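Local coordinates for protein Phikz039 (Pseudomonas phage phikz, PDB 3ZBQ) that is PhuZ, a phage-encoded relative of tubulin and FtsZ, modelled here with guanosine-5'-diphosphate, at residues C227-R230 / Q231-Q234. Residues are numbered along the deposited sequence; the frame is centred on the assembly and turned at random.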
loop_
_atom_site.group_PDB
_atom_site.type_symbol
_atom_site.label_atom_id
_atom_site.label_comp_id
_atom_site.label_asym_id
_atom_site.label_seq_id
_atom_site.Cartn_x
_atom_site.Cartn_y
_atom_site.Cartn_z
ATOM N N CYS A 227 -0.953 10.599 12.664
ATOM C CA CYS A 227 -1.641 11.738 13.276
ATOM C C CYS A 227 -0.636 12.798 13.699
ATOM O O CYS A 227 0.378 12.476 14.318
ATOM C CB CYS A 227 -2.442 11.278 14.502
ATOM S SG CYS A 227 -3.574 9.894 14.181
ATOM N N PHE A 228 -0.922 14.062 13.393
ATOM C CA PHE A 228 0.059 15.127 13.627
ATOM C C PHE A 228 -0.200 15.990 14.864
ATOM O O PHE A 228 0.535 16.952 15.125
ATOM C CB PHE A 228 0.242 15.974 12.373
ATOM C CG PHE A 228 0.789 15.199 11.216
ATOM C CD1 PHE A 228 2.147 14.918 11.135
ATOM C CD2 PHE A 228 -0.057 14.708 10.230
ATOM C CE1 PHE A 228 2.655 14.185 10.079
ATOM C CE2 PHE A 228 0.444 13.970 9.174
ATOM C CZ PHE A 228 1.802 13.717 9.090
ATOM N N ASP A 229 -1.221 15.623 15.633
ATOM C CA ASP A 229 -1.421 16.188 16.971
ATOM C C ASP A 229 -2.172 15.218 17.894
ATOM O O ASP A 229 -2.607 14.147 17.455
ATOM C CB ASP A 229 -2.117 17.556 16.907
ATOM C CG ASP A 229 -3.498 17.497 16.276
ATOM O OD1 ASP A 229 -4.157 16.440 16.317
ATOM O OD2 ASP A 229 -3.942 18.534 15.742
ATOM N N ARG A 230 -2.323 15.593 19.164
ATOM C CA ARG A 230 -2.961 14.718 20.143
ATOM C C ARG A 230 -4.390 14.402 19.741
ATOM O O ARG A 230 -4.842 13.254 19.832
ATOM C CB ARG A 230 -2.956 15.366 21.537
ATOM C CG ARG A 230 -3.375 14.417 22.660
ATOM C CD ARG A 230 -3.658 15.167 23.974
ATOM N NE ARG A 230 -4.888 15.960 23.896
ATOM C CZ ARG A 230 -4.934 17.288 23.795
ATOM N NH1 ARG A 230 -3.815 18.005 23.771
ATOM N NH2 ARG A 230 -6.108 17.906 23.720
ATOM N N GLN A 231 -5.094 15.431 19.289
ATOM C CA GLN A 231 -6.508 15.320 18.976
ATOM C C GLN A 231 -6.805 14.368 17.809
ATOM O O GLN A 231 -7.829 13.681 17.813
ATOM C CB GLN A 231 -7.098 16.713 18.725
ATOM C CG GLN A 231 -6.949 17.671 19.919
ATOM C CD GLN A 231 -5.636 18.469 19.924
ATOM O OE1 GLN A 231 -4.655 18.095 19.279
ATOM N NE2 GLN A 231 -5.625 19.578 20.660
ATOM N N GLU A 232 -5.915 14.314 16.822
ATOM C CA GLU A 232 -6.105 13.396 15.693
ATOM C C GLU A 232 -5.931 11.948 16.141
ATOM O O GLU A 232 -6.687 11.067 15.732
ATOM C CB GLU A 232 -5.151 13.722 14.533
ATOM C CG GLU A 232 -5.478 15.014 13.789
ATOM C CD GLU A 232 -4.597 15.234 12.570
ATOM O OE1 GLU A 232 -3.552 14.552 12.444
ATOM O OE2 GLU A 232 -4.949 16.091 11.732
ATOM N N ALA A 233 -4.946 11.706 16.998
ATOM C CA ALA A 233 -4.741 10.362 17.528
ATOM C C ALA A 233 -5.923 9.936 18.392
ATOM O O ALA A 233 -6.349 8.786 18.351
ATOM C CB ALA A 233 -3.452 10.280 18.316
ATOM N N GLN A 234 -6.444 10.876 19.177
ATOM C CA GLN A 234 -7.560 10.608 20.085
ATOM C C GLN A 234 -8.812 10.119 19.357
ATOM O O GLN A 234 -9.575 9.308 19.888
ATOM C CB GLN A 234 -7.886 11.875 20.881
ATOM C CG GLN A 234 -8.694 11.647 22.140
ATOM C CD GLN A 234 -8.972 12.946 22.874
ATOM O OE1 GLN A 234 -9.347 13.949 22.260
ATOM N NE2 GLN A 234 -8.775 12.940 24.188
HETATM O O HOH W 1 -8.262 16.096 22.718
#
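Q231 folds back over R230 through a bend at chi2, which lays its amide carbon CD over one face of the R230 guanidinium, near the edge rather than the centre, with the two planes 42° apart. E232 is gripped at both ends. Its backbone N donates to OD1 of D229 (2.8 Å), meeting that oxygen nearly along the C-O bond direction. Its extended side chain reaches back so that OE1 takes the N-H of F228, the residue before the cap, at 2.8 Å; the bond is almost straight (172°) but tilted out of the carboxylate plane. D229 is the N-cap of the short helix 230-234, which follows strand 222-227 in the tubulin-like C-terminal domain; CG sits between its backbone N and carbonyl carbon (chi1 61°), which turns OD1 back toward the N-H of E232. D229 OD1 and E232 OE1 lie 4.4 Å apart, and their like charges probably raise each other's proton affinity somewhat, an effect the N-H donated to each should offset. A233 lies against C227, whose SG is 3.6 Å from A233 CA, and its methyl also packs on H277 and V279 of strand 275-281. Q234 N closes a helical turn on R230 O at 2.9 Å.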